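Local coordinates for protein intracellular growth locus, subunit C (Francisella tularensis subsp. tularensis, PDB 2QWU) that probably supports growth of the bacterium inside host cells, as a pathogenicity-island protein linked to the island's secretion machinery, at residues G123-N126 and K127-Y131; V20-D23 and P24-I28; E5-R9 and Q10-S14; P162-L165 and M166-K170. The protein carries 2 engineered substitutions. All coordinates share one frame; numbering follows the deposited sequence.

Contact 1: G123-N126 and K127-Y131; sequences GNSN and KKQEY
Q129 and N126 meet through one side-chain-to-backbone hydrogen bond. Q129 NE2 donates to N126 O at 3.0 Å. The donor lies in the carbonyl plane of N126, but the acceptor sits 26° out of the Q129 amide plane. The bond is also bent at the hydrogen. It ties the side chain of Q129 back to the backbone three residues earlier. Both ends of the Q129 amide have further partners: OE1 accepts from M140 N, and NE2 also donates to I141 O.

The chain here runs from the loop after strand 120-122 into strand 130-131. There Q129 and E130 both face G138 and form a classic beta bulge.

The van der Waals part is small. Q129 CG lies against the N126 amide, 3.6 Å from ND2 of N126. The two amide planes are tilted 31° against each other. N126 CG sits between its own N and carbonyl carbon (chi1 63°), which turns the amide toward the Q129 chain. Its OD1 accepts from F37 N, and its ND2 donates to R35 O and D56 OD1. S125 OG, whose own partner is L143 N, stands 4.0 Å from Q129 NE2.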
ATOM      1  N   GLY A 123      -2.998  -7.887   1.353  1.00 18.00           N
ATOM      2  CA  GLY A 123      -3.262  -8.689   2.535  1.00 20.39           C
ATOM      3  C   GLY A 123      -3.590  -7.777   3.711  1.00 19.87           C
ATOM      4  O   GLY A 123      -4.019  -6.644   3.517  1.00 20.95           O
ATOM      5  N   ASN A 124      -3.382  -8.259   4.934  1.00 17.14           N
ATOM      6  CA  ASN A 124      -3.677  -7.472   6.126  1.00 18.08           C
ATOM      7  C   ASN A 124      -2.629  -6.389   6.317  1.00 14.64           C
ATOM      8  O   ASN A 124      -1.417  -6.667   6.310  1.00 16.87           O
ATOM      9  CB  ASN A 124      -3.644  -8.364   7.365  1.00 19.79           C
ATOM     10  CG  ASN A 124      -4.698  -9.447   7.298  1.00 22.66           C
ATOM     11  OD1 ASN A 124      -5.896  -9.141   7.078  1.00 25.30           O
ATOM     12  ND2 ASN A 124      -4.281 -10.697   7.465  1.00 23.22           N
ATOM     13  N   SER A 125      -3.096  -5.166   6.500  1.00 17.73           N
ATOM     14  CA  SER A 125      -2.148  -4.089   6.778  1.00 18.54           C
ATOM     15  C   SER A 125      -1.878  -3.990   8.280  1.00 19.77           C
ATOM     16  O   SER A 125      -2.647  -4.491   9.125  1.00 18.57           O
ATOM     17  CB  SER A 125      -2.678  -2.748   6.205  1.00 19.95           C
ATOM     18  OG  SER A 125      -3.984  -2.427   6.605  1.00 18.93           O
ATOM     19  N   ASN A 126      -0.762  -3.371   8.621  1.00 17.58           N
ATOM     20  CA  ASN A 126      -0.380  -3.193  10.035  1.00 17.42           C
ATOM     21  C   ASN A 126      -1.299  -2.238  10.782  1.00 16.43           C
ATOM     22  O   ASN A 126      -1.887  -1.317  10.220  1.00 17.06           O
ATOM     23  CB  ASN A 126       1.092  -2.747  10.165  1.00 14.88           C
ATOM     24  CG  ASN A 126       1.363  -1.372   9.523  1.00 15.51           C
ATOM     25  OD1 ASN A 126       1.013  -1.126   8.380  1.00 15.32           O
ATOM     26  ND2 ASN A 126       2.003  -0.491  10.278  1.00 14.90           N
ATOM     27  N   LYS A 127      -1.430  -2.469  12.075  1.00 18.64           N
ATOM     28  CA  LYS A 127      -2.347  -1.647  12.870  1.00 19.74           C
ATOM     29  C   LYS A 127      -1.696  -0.400  13.442  1.00 17.56           C
ATOM     30  O   LYS A 127      -2.395   0.547  13.740  1.00 19.29           O
ATOM     31  CB  LYS A 127      -2.938  -2.498  14.006  1.00 23.69           C
ATOM     32  CG  LYS A 127      -3.787  -3.675  13.454  1.00 29.99           C
ATOM     33  CD  LYS A 127      -4.413  -4.573  14.541  1.00 35.71           C
ATOM     34  CE  LYS A 127      -5.117  -5.798  13.934  1.00 37.79           C
ATOM     35  NZ  LYS A 127      -5.905  -5.461  12.715  1.00 40.37           N
ATOM     36  N   LYS A 128      -0.384  -0.400  13.610  1.00 16.45           N
ATOM     37  CA  LYS A 128       0.256   0.770  14.194  1.00 15.80           C
ATOM     38  C   LYS A 128       1.025   1.506  13.095  1.00 14.91           C
ATOM     39  O   LYS A 128       2.209   1.304  12.933  1.00 16.31           O
ATOM     40  CB  LYS A 128       1.169   0.315  15.335  1.00 18.79           C
ATOM     41  CG  LYS A 128       0.339  -0.312  16.491  1.00 24.43           C
ATOM     42  CD  LYS A 128       1.244  -0.657  17.690  1.00 29.22           C
ATOM     43  CE  LYS A 128       0.451  -1.024  18.926  1.00 32.02           C
ATOM     44  NZ  LYS A 128      -0.204  -2.358  18.732  1.00 37.70           N
ATOM     45  N   GLN A 129       0.318   2.362  12.358  1.00 15.43           N
ATOM     46  CA  GLN A 129       0.883   3.082  11.215  1.00 16.05           C
ATOM     47  C   GLN A 129       1.377   4.511  11.528  1.00 15.73           C
ATOM     48  O   GLN A 129       2.393   4.927  11.011  1.00 16.88           O
ATOM     49  CB  GLN A 129      -0.200   3.169  10.168  1.00 14.51           C
ATOM     50  CG  GLN A 129      -0.703   1.791   9.722  1.00 15.71           C
ATOM     51  CD  GLN A 129      -1.757   1.926   8.640  1.00 17.21           C
ATOM     52  OE1 GLN A 129      -2.154   3.045   8.273  1.00 16.91           O
ATOM     53  NE2 GLN A 129      -2.209   0.812   8.113  1.00 19.92           N
ATOM     54  N   GLU A 130       0.662   5.240  12.378  1.00 15.12           N
ATOM     55  CA  GLU A 130       1.039   6.607  12.681  1.00 15.08           C
ATOM     56  C   GLU A 130       0.877   6.865  14.187  1.00 15.20           C
ATOM     57  O   GLU A 130      -0.127   6.408  14.792  1.00 17.11           O
ATOM     58  CB  GLU A 130       0.100   7.540  11.908  1.00 19.17           C
ATOM     59  CG  GLU A 130       0.278   9.002  12.149  1.00 20.46           C
ATOM     60  CD  GLU A 130      -0.690   9.834  11.286  1.00 22.43           C
ATOM     61  OE1 GLU A 130      -1.916   9.750  11.471  1.00 23.72           O
ATOM     62  OE2 GLU A 130      -0.193  10.609  10.428  1.00 25.13           O
ATOM     63  N   TYR A 131       1.865   7.547  14.761  1.00 15.58           N
ATOM     64  CA  TYR A 131       1.814   7.901  16.191  1.00 16.88           C
ATOM     65  C   TYR A 131       0.933   9.167  16.321  1.00 19.61           C
ATOM     66  O   TYR A 131       1.260  10.248  15.836  1.00 20.51           O
ATOM     67  CB  TYR A 131       3.240   8.108  16.750  1.00 16.48           C
ATOM     68  CG  TYR A 131       3.260   8.232  18.255  1.00 16.56           C
ATOM     69  CD1 TYR A 131       2.823   7.174  19.040  1.00 19.99           C
ATOM     70  CD2 TYR A 131       3.753   9.374  18.875  1.00 19.70           C
ATOM     71  CE1 TYR A 131       2.882   7.230  20.446  1.00 22.14           C
ATOM     72  CE2 TYR A 131       3.822   9.461  20.296  1.00 21.37           C
ATOM     73  CZ  TYR A 131       3.384   8.370  21.050  1.00 20.91           C
ATOM     74  OH  TYR A 131       3.421   8.372  22.428  1.00 21.05           O
TER

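Contact 2: V20-D23 and P24-I28; sequences VRTD and PTACI
D23 O is gripped by two donors, one before it in the chain and one after. T22 OG1 donates to D23 O at 2.9 Å, and A26 N donates to D23 O at 3.0 Å. The two come from opposite faces of the carbonyl plane. Neither lies in that plane: the T22 hydroxyl is 44° out of it and the A26 nitrogen 64°. The A26 bond is nevertheless fairly straight at its hydrogen. T22 can reach forward because OG1 stands between its own N and carbonyl carbon (chi1 75°), with the methyl CG2 placed beside the backbone N.

A26 adds its methyl to the same place. CB of A26 lies 3.3 Å from D23 O and 3.9 Å from T22 OG1. The methyl is directed at the preceding segment and lies on the inner side of the bend. A26 also touches R35, and T22 touches C34, so this inner side is covered by a later loop. The D23 carboxylate leads away from the bend.

P24 occupies the first corner. Its ring limits the backbone to the shape needed there, and it has no N-H to offer at that point. P24 O accepts from the hydroxyl of Y175, while A26 O accepts from H31 NE2. One step on, I28 N donates to T25 O at 3.1 Å.

The chain therefore leaves strand 18-21 through two overlapping type I beta turns, D23-A26 and T25-I28, with T25 and A26 common to both.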
ATOM      1  N   VAL A  20      -1.710   9.396   1.265  1.00 20.84           N
ATOM      2  CA  VAL A  20      -0.801   8.975   2.323  1.00 22.62           C
ATOM      3  C   VAL A  20       0.563   8.786   1.699  1.00 22.35           C
ATOM      4  O   VAL A  20       0.711   8.291   0.563  1.00 21.12           O
ATOM      5  CB  VAL A  20      -1.214   7.636   3.025  1.00 25.67           C
ATOM      6  CG1 VAL A  20      -0.034   7.161   3.910  1.00 28.57           C
ATOM      7  CG2 VAL A  20      -2.473   7.842   3.904  1.00 25.27           C
ATOM      8  N   ARG A  21       1.588   9.150   2.436  1.00 24.01           N
ATOM      9  CA  ARG A  21       2.918   8.995   1.932  1.00 26.04           C
ATOM     10  C   ARG A  21       3.849   8.808   3.111  1.00 25.00           C
ATOM     11  O   ARG A  21       3.735   9.532   4.129  1.00 25.22           O
ATOM     12  CB  ARG A  21       3.285  10.243   1.168  1.00 31.04           C
ATOM     13  CG  ARG A  21       4.748  10.424   0.863  1.00 38.01           C
ATOM     14  CD  ARG A  21       4.965  11.904   0.860  1.00 42.31           C
ATOM     15  NE  ARG A  21       4.027  12.513  -0.066  1.00 45.70           N
ATOM     16  CZ  ARG A  21       4.360  12.866  -1.299  1.00 48.34           C
ATOM     17  NH1 ARG A  21       5.610  12.668  -1.713  1.00 49.94           N
ATOM     18  NH2 ARG A  21       3.448  13.376  -2.120  1.00 49.53           N
ATOM     19  N   THR A  22       4.754   7.852   2.985  1.00 21.51           N
ATOM     20  CA  THR A  22       5.715   7.588   4.033  1.00 20.80           C
ATOM     21  C   THR A  22       7.099   7.627   3.399  1.00 21.70           C
ATOM     22  O   THR A  22       7.232   7.717   2.170  1.00 21.23           O
ATOM     23  CB  THR A  22       5.528   6.143   4.643  1.00 20.52           C
ATOM     24  OG1 THR A  22       6.039   5.155   3.726  1.00 21.13           O
ATOM     25  CG2 THR A  22       4.040   5.866   4.891  1.00 21.49           C
ATOM     26  N   ASP A  23       8.137   7.570   4.229  1.00 21.47           N
ATOM     27  CA  ASP A  23       9.504   7.466   3.698  1.00 22.87           C
ATOM     28  C   ASP A  23       9.610   6.071   2.997  1.00 21.16           C
ATOM     29  O   ASP A  23       8.972   5.109   3.420  1.00 20.21           O
ATOM     30  CB  ASP A  23      10.492   7.569   4.849  1.00 23.97           C
ATOM     31  CG  ASP A  23      10.668   8.997   5.325  1.00 32.17           C
ATOM     32  OD1 ASP A  23      10.260   9.930   4.569  1.00 34.72           O
ATOM     33  OD2 ASP A  23      11.215   9.195   6.444  1.00 35.88           O
ATOM     34  N   PRO A  24      10.401   5.947   1.905  1.00 21.60           N
ATOM     35  CA  PRO A  24      10.501   4.643   1.210  1.00 21.88           C
ATOM     36  C   PRO A  24      10.872   3.434   2.073  1.00 21.02           C
ATOM     37  O   PRO A  24      10.348   2.358   1.839  1.00 22.01           O
ATOM     38  CB  PRO A  24      11.545   4.885   0.119  1.00 24.13           C
ATOM     39  CG  PRO A  24      11.454   6.356  -0.100  1.00 26.36           C
ATOM     40  CD  PRO A  24      11.294   6.943   1.290  1.00 23.97           C
ATOM     41  N   THR A  25      11.747   3.597   3.068  1.00 19.92           N
ATOM     42  CA  THR A  25      12.080   2.439   3.899  1.00 20.42           C
ATOM     43  C   THR A  25      11.502   2.619   5.303  1.00 19.18           C
ATOM     44  O   THR A  25      12.030   2.082   6.273  1.00 20.70           O
ATOM     45  CB  THR A  25      13.596   2.214   3.993  1.00 22.72           C
ATOM     46  OG1 THR A  25      14.204   3.390   4.530  1.00 28.40           O
ATOM     47  CG2 THR A  25      14.174   1.874   2.616  1.00 26.10           C
ATOM     48  N   ALA A  26      10.387   3.337   5.419  1.00 16.83           N
ATOM     49  CA  ALA A  26       9.781   3.541   6.729  1.00 17.35           C
ATOM     50  C   ALA A  26       9.402   2.217   7.419  1.00 18.05           C
ATOM     51  O   ALA A  26       9.359   2.166   8.658  1.00 19.21           O
ATOM     52  CB  ALA A  26       8.535   4.416   6.613  1.00 16.62           C
ATOM     53  N   CYS A  27       9.133   1.175   6.614  1.00 20.11           N
ATOM     54  CA  CYS A  27       8.721  -0.142   7.141  1.00 20.42           C
ATOM     55  C   CYS A  27       9.825  -0.857   7.945  1.00 21.79           C
ATOM     56  O   CYS A  27       9.547  -1.852   8.623  1.00 22.54           O
ATOM     57  CB  CYS A  27       8.225  -1.052   5.974  1.00 21.28           C
ATOM     58  SG  CYS A  27       9.453  -1.462   4.712  1.00 26.01           S
ATOM     59  N   ILE A  28      11.077  -0.395   7.842  1.00 20.65           N
ATOM     60  CA  ILE A  28      12.127  -1.004   8.611  1.00 22.53           C
ATOM     61  C   ILE A  28      12.836   0.014   9.479  1.00 23.70           C
ATOM     62  O   ILE A  28      12.641   1.231   9.365  1.00 23.04           O
ATOM     63  CB  ILE A  28      13.170  -1.744   7.708  1.00 22.66           C
ATOM     64  CG1 ILE A  28      13.915  -0.734   6.808  1.00 22.98           C
ATOM     65  CG2 ILE A  28      12.457  -2.863   6.954  1.00 22.57           C
ATOM     66  CD1 ILE A  28      15.119  -1.325   5.977  1.00 26.14           C
TER

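Contact 3: E5-R9 and Q10-S14; sequences EMITR and QQVTS
T8 has OG1 between its own N and carbonyl carbon (chi1 65°), which aims the hydroxyl at the first turn of the helix. T8 OG1 accepts from Q11 N at 3.2 Å. This makes T8 the N-cap of helix 9-14. Beside this capping bond, V12 N donates to T8 O at 3.3 Å, in the carbonyl plane. T8 thus serves two amides of the first turn, one with its side chain and one with its backbone.

R9 O takes a shorter bond from T13 N at 2.8 Å. T13 OG1 also donates to R9 O, but weakly. The R9 chain bends at chi2 and chi3, which brings it back over the helix. Its CD then lies 3.5 Å from T13 OG1, and NH1 stands 3.9 Å from V12 CG1. NH2 has a weak bond to K200 O.

At the far end, Q10 O accepts from both S14 N and S14 OG, from opposite faces of its plane. The hydroxyl bond is short, with S14 OG 2.7 Å from Q10 O.

I7 and V12 flank the cap with a methyl contact, I7 CG2 to V12 CG2 at 3.7 Å. Apolar residues just before the N-cap and on the first turn touching in this way form a hydrophobic staple. I7 also packs on I18 and V20, so the start of the helix rests beside strand 18-21, with I141 of a nearby loop against the same side chain.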
ATOM      1  N   GLU A   5      -1.537  15.180  11.360  1.00 37.42           N
ATOM      2  CA  GLU A   5      -2.201  13.969  10.911  1.00 33.13           C
ATOM      3  C   GLU A   5      -2.148  13.835   9.375  1.00 30.43           C
ATOM      4  O   GLU A   5      -2.525  14.766   8.636  1.00 28.06           O
ATOM      5  CB  GLU A   5      -3.665  14.082  11.331  1.00 36.59           C
ATOM      6  CG  GLU A   5      -4.337  15.222  10.545  1.00 40.62           C
ATOM      7  CD  GLU A   5      -5.279  16.099  11.324  1.00 43.65           C
ATOM      8  OE1 GLU A   5      -6.453  15.726  11.441  1.00 47.54           O
ATOM      9  OE2 GLU A   5      -4.873  17.182  11.802  1.00 47.02           O
HETATM   10  N   MSE A   6      -1.735  12.672   8.890  1.00 26.66           N
HETATM   11  CA  MSE A   6      -1.711  12.451   7.458  1.00 24.80           C
HETATM   12  C   MSE A   6      -3.111  12.593   6.830  1.00 23.74           C
HETATM   13  O   MSE A   6      -3.271  13.177   5.751  1.00 24.16           O
HETATM   14  CB  MSE A   6      -1.121  11.080   7.173  1.00 24.22           C
HETATM   15  CG  MSE A   6      -0.927  10.740   5.685  1.00 28.30           C
HETATM   16 SE   MSE A   6       0.539  11.530   4.981  1.00 21.22          SE
HETATM   17  CE  MSE A   6       1.711  11.028   5.872  1.00 28.44           C
ATOM     18  N   ILE A   7      -4.134  12.059   7.472  1.00 21.20           N
ATOM     19  CA  ILE A   7      -5.490  12.216   6.943  1.00 23.60           C
ATOM     20  C   ILE A   7      -6.298  13.093   7.893  1.00 25.40           C
ATOM     21  O   ILE A   7      -6.480  12.745   9.079  1.00 24.18           O
ATOM     22  CB  ILE A   7      -6.159  10.885   6.796  1.00 25.52           C
ATOM     23  CG1 ILE A   7      -5.309   9.996   5.850  1.00 25.20           C
ATOM     24  CG2 ILE A   7      -7.573  11.089   6.228  1.00 25.61           C
ATOM     25  CD1 ILE A   7      -5.774   8.537   5.833  1.00 27.92           C
ATOM     26  N   THR A   8      -6.788  14.232   7.389  1.00 25.93           N
ATOM     27  CA  THR A   8      -7.543  15.174   8.228  1.00 25.69           C
ATOM     28  C   THR A   8      -9.050  14.882   8.239  1.00 26.88           C
ATOM     29  O   THR A   8      -9.601  14.392   7.258  1.00 26.93           O
ATOM     30  CB  THR A   8      -7.342  16.680   7.726  1.00 27.87           C
ATOM     31  OG1 THR A   8      -7.921  16.819   6.409  1.00 28.91           O
ATOM     32  CG2 THR A   8      -5.852  17.030   7.663  1.00 28.49           C
ATOM     33  N   ARG A   9      -9.715  15.213   9.347  1.00 27.88           N
ATOM     34  CA  ARG A   9     -11.158  15.007   9.439  1.00 29.26           C
ATOM     35  C   ARG A   9     -11.877  15.754   8.301  1.00 29.59           C
ATOM     36  O   ARG A   9     -12.842  15.244   7.729  1.00 29.18           O
ATOM     37  CB  ARG A   9     -11.664  15.472  10.798  1.00 32.20           C
ATOM     38  CG  ARG A   9     -13.179  15.382  10.938  1.00 37.74           C
ATOM     39  CD  ARG A   9     -13.715  14.001  10.582  1.00 41.76           C
ATOM     40  NE  ARG A   9     -13.088  12.946  11.380  1.00 45.05           N
ATOM     41  CZ  ARG A   9     -13.396  11.658  11.279  1.00 45.68           C
ATOM     42  NH1 ARG A   9     -14.325  11.264  10.407  1.00 44.33           N
ATOM     43  NH2 ARG A   9     -12.777  10.772  12.054  1.00 45.67           N
ATOM     44  N   GLN A  10     -11.404  16.959   7.977  1.00 28.38           N
ATOM     45  CA  GLN A  10     -11.969  17.736   6.864  1.00 29.66           C
ATOM     46  C   GLN A  10     -11.935  16.947   5.539  1.00 27.18           C
ATOM     47  O   GLN A  10     -12.921  16.922   4.809  1.00 27.75           O
ATOM     48  CB  GLN A  10     -11.190  19.047   6.698  1.00 32.05           C
ATOM     49  CG  GLN A  10     -11.468  19.783   5.357  1.00 36.86           C
ATOM     50  CD  GLN A  10     -12.857  20.418   5.286  1.00 39.39           C
ATOM     51  OE1 GLN A  10     -13.447  20.792   6.319  1.00 41.94           O
ATOM     52  NE2 GLN A  10     -13.376  20.576   4.065  1.00 39.44           N
ATOM     53  N   GLN A  11     -10.807  16.318   5.197  1.00 25.76           N
ATOM     54  CA  GLN A  11     -10.763  15.518   3.977  1.00 25.63           C
ATOM     55  C   GLN A  11     -11.820  14.410   3.977  1.00 27.33           C
ATOM     56  O   GLN A  11     -12.470  14.153   2.967  1.00 26.07           O
ATOM     57  CB  GLN A  11      -9.404  14.817   3.820  1.00 27.47           C
ATOM     58  CG  GLN A  11      -8.311  15.675   3.216  1.00 26.88           C
ATOM     59  CD  GLN A  11      -6.976  15.017   3.336  1.00 26.81           C
ATOM     60  OE1 GLN A  11      -6.386  14.549   2.336  1.00 28.96           O
ATOM     61  NE2 GLN A  11      -6.469  14.964   4.565  1.00 25.27           N
ATOM     62  N   VAL A  12     -11.950  13.721   5.111  1.00 26.60           N
ATOM     63  CA  VAL A  12     -12.886  12.611   5.219  1.00 28.10           C
ATOM     64  C   VAL A  12     -14.339  13.097   5.163  1.00 29.03           C
ATOM     65  O   VAL A  12     -15.184  12.485   4.525  1.00 30.43           O
ATOM     66  CB  VAL A  12     -12.667  11.821   6.561  1.00 27.24           C
ATOM     67  CG1 VAL A  12     -13.628  10.587   6.636  1.00 27.10           C
ATOM     68  CG2 VAL A  12     -11.243  11.374   6.649  1.00 29.83           C
ATOM     69  N   THR A  13     -14.641  14.189   5.844  1.00 30.50           N
ATOM     70  CA  THR A  13     -16.013  14.672   5.831  1.00 31.60           C
ATOM     71  C   THR A  13     -16.412  15.214   4.446  1.00 31.81           C
ATOM     72  O   THR A  13     -17.511  14.952   3.956  1.00 31.61           O
ATOM     73  CB  THR A  13     -16.200  15.781   6.870  1.00 33.59           C
ATOM     74  OG1 THR A  13     -16.025  15.223   8.190  1.00 37.90           O
ATOM     75  CG2 THR A  13     -17.629  16.414   6.730  1.00 34.28           C
ATOM     76  N   SER A  14     -15.488  15.913   3.791  1.00 30.82           N
ATOM     77  CA  SER A  14     -15.787  16.545   2.506  1.00 31.17           C
ATOM     78  C   SER A  14     -15.717  15.674   1.234  1.00 31.26           C
ATOM     79  O   SER A  14     -16.243  16.069   0.178  1.00 30.83           O
ATOM     80  CB  SER A  14     -14.870  17.778   2.357  1.00 31.64           C
ATOM     81  OG  SER A  14     -13.496  17.386   2.243  1.00 36.28           O
TER

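Contact 4: P162-L165 and M166-K170; sequences PTEL and MGVSK
M166, a selenomethionine, meets the preceding segment through a water. M166 N donates to this water at 3.0 Å. The water in turn donates to T163 O at 2.8 Å and to G167 O, so it bridges three backbone groups inside the bend. M166 CB is directed away from the preceding segment, and the side chain touches Y175 of strand 173-184.

G167 closes the turn. Its N donates to E164 O at 3.0 Å, with a nearly straight N-H...O angle of 158°. The donor comes from well above the carbonyl plane, 71° out of it. This is a type I beta turn, E164-G167, in the connection between strands 157-162 and 173-184. An ST turn overlaps it: L165 N donates to T163 OG1 at 3.1 Å. G167 then takes a positive phi, which suits glycine.

V168 lies side by side with E164, both side chains pointing the same way. V168 CG2 is 3.8 Å from E164 OE1. E164 bends at chi2 (-53°), which folds its carboxylate back toward the second segment. Its other oxygen, OE2, forms a salt bridge with R174, and V168 packs on that same arginine.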
ATOM      1  N   PRO A 162      14.350  -0.915  -9.638  1.00 24.01           N
ATOM      2  CA  PRO A 162      15.207  -1.420  -8.571  1.00 23.43           C
ATOM      3  C   PRO A 162      15.846  -0.232  -7.847  1.00 23.28           C
ATOM      4  O   PRO A 162      15.999   0.856  -8.417  1.00 23.72           O
ATOM      5  CB  PRO A 162      16.231  -2.284  -9.332  1.00 23.77           C
ATOM      6  CG  PRO A 162      16.305  -1.626 -10.682  1.00 25.89           C
ATOM      7  CD  PRO A 162      14.851  -1.328 -10.963  1.00 24.29           C
ATOM      8  N   THR A 163      16.156  -0.416  -6.578  1.00 23.36           N
ATOM      9  CA  THR A 163      16.828   0.623  -5.794  1.00 23.69           C
ATOM     10  C   THR A 163      17.940  -0.043  -4.970  1.00 24.24           C
ATOM     11  O   THR A 163      18.006  -1.274  -4.872  1.00 22.01           O
ATOM     12  CB  THR A 163      15.879   1.330  -4.772  1.00 24.46           C
ATOM     13  OG1 THR A 163      15.753   0.510  -3.598  1.00 22.11           O
ATOM     14  CG2 THR A 163      14.532   1.626  -5.398  1.00 24.04           C
ATOM     15  N   GLU A 164      18.818   0.769  -4.398  1.00 23.75           N
ATOM     16  CA  GLU A 164      19.867   0.265  -3.532  1.00 26.72           C
ATOM     17  C   GLU A 164      19.498   0.582  -2.084  1.00 25.94           C
ATOM     18  O   GLU A 164      20.349   0.501  -1.208  1.00 28.29           O
ATOM     19  CB  GLU A 164      21.226   0.941  -3.867  1.00 27.11           C
ATOM     20  CG  GLU A 164      21.762   0.575  -5.252  1.00 32.02           C
ATOM     21  CD  GLU A 164      21.833  -0.924  -5.470  1.00 35.25           C
ATOM     22  OE1 GLU A 164      22.324  -1.653  -4.567  1.00 38.99           O
ATOM     23  OE2 GLU A 164      21.399  -1.393  -6.535  1.00 36.20           O
ATOM     24  N   LEU A 165      18.240   0.946  -1.826  1.00 25.42           N
ATOM     25  CA  LEU A 165      17.841   1.304  -0.472  1.00 25.73           C
ATOM     26  C   LEU A 165      18.052   0.264   0.625  1.00 25.99           C
ATOM     27  O   LEU A 165      18.233   0.628   1.792  1.00 28.12           O
ATOM     28  CB  LEU A 165      16.382   1.736  -0.459  1.00 25.82           C
ATOM     29  CG  LEU A 165      16.100   3.044  -1.165  1.00 27.90           C
ATOM     30  CD1 LEU A 165      14.613   3.236  -1.294  1.00 29.62           C
ATOM     31  CD2 LEU A 165      16.714   4.193  -0.353  1.00 34.25           C
HETATM   32  N   MSE A 166      17.947  -1.010   0.276  1.00 23.62           N
HETATM   33  CA  MSE A 166      18.169  -2.091   1.239  1.00 24.81           C
HETATM   34  C   MSE A 166      19.380  -2.902   0.750  1.00 25.05           C
HETATM   35  O   MSE A 166      19.544  -4.082   1.055  1.00 25.37           O
HETATM   36  CB  MSE A 166      16.931  -2.986   1.335  1.00 24.88           C
HETATM   37  CG  MSE A 166      15.715  -2.330   1.990  1.00 25.88           C
HETATM   38 SE   MSE A 166      14.255  -3.502   2.272  1.00 21.86          SE
HETATM   39  CE  MSE A 166      14.749  -4.799   1.681  1.00 31.43           C
ATOM     40  N   GLY A 167      20.238  -2.264  -0.018  1.00 24.12           N
ATOM     41  CA  GLY A 167      21.369  -3.005  -0.561  1.00 25.16           C
ATOM     42  C   GLY A 167      20.952  -4.222  -1.383  1.00 25.53           C
ATOM     43  O   GLY A 167      19.845  -4.301  -1.951  1.00 25.85           O
ATOM     44  N   VAL A 168      21.848  -5.189  -1.476  1.00 25.45           N
ATOM     45  CA  VAL A 168      21.541  -6.410  -2.189  1.00 26.49           C
ATOM     46  C   VAL A 168      21.608  -7.504  -1.163  1.00 25.39           C
ATOM     47  O   VAL A 168      22.632  -7.656  -0.494  1.00 27.30           O
ATOM     48  CB  VAL A 168      22.559  -6.645  -3.328  1.00 26.45           C
ATOM     49  CG1 VAL A 168      22.249  -7.920  -4.075  1.00 26.59           C
ATOM     50  CG2 VAL A 168      22.521  -5.431  -4.264  1.00 27.34           C
ATOM     51  N   SER A 169      20.523  -8.258  -1.013  1.00 24.51           N
ATOM     52  CA  SER A 169      20.474  -9.315  -0.023  1.00 24.76           C
ATOM     53  C   SER A 169      21.446 -10.405  -0.398  1.00 25.57           C
ATOM     54  O   SER A 169      21.908 -10.487  -1.557  1.00 23.92           O
ATOM     55  CB  SER A 169      19.067  -9.931   0.101  1.00 24.04           C
ATOM     56  OG  SER A 169      18.718 -10.631  -1.074  1.00 25.95           O
ATOM     57  N   LYS A 170      21.746 -11.266   0.568  1.00 25.85           N
ATOM     58  CA  LYS A 170      22.709 -12.335   0.276  1.00 26.80           C
ATOM     59  C   LYS A 170      22.200 -13.246  -0.826  1.00 26.60           C
ATOM     60  O   LYS A 170      23.006 -13.932  -1.465  1.00 25.78           O
ATOM     61  CB  LYS A 170      23.065 -13.154   1.550  1.00 26.91           C
ATOM     62  CG  LYS A 170      23.666 -12.336   2.685  1.00 28.57           C
ATOM     63  CD  LYS A 170      24.759 -11.319   2.252  1.00 27.14           C
ATOM     64  CE  LYS A 170      25.360 -10.587   3.456  1.00 28.86           C
ATOM     65  NZ  LYS A 170      26.689  -9.932   3.238  1.00 28.40           N
TER
HETATM   66  O   HOH W   1      17.760  -2.529  -2.350  1.00 18.26           O

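Overall arrangement
All four contacts are local, and they differ in depth and chemistry. Contact 1 is buried and relies on amide side chains tied to neighbouring backbone. Contact 2 is partly buried and depends on one shared carbonyl. Contacts 3 and 4 lie at the surface, about 35 Å apart between centres and on opposite sides of the chain's centre. One begins a helix; the other links two strands with help from water. Contact 2 connects them: V20 CG2 packs on M6 and I7 of contact 3, while P24 and T25 meet L165 of contact 4. Contact 1 joins contact 3 through a probable hydrogen bond from M6 N to E130 OE2.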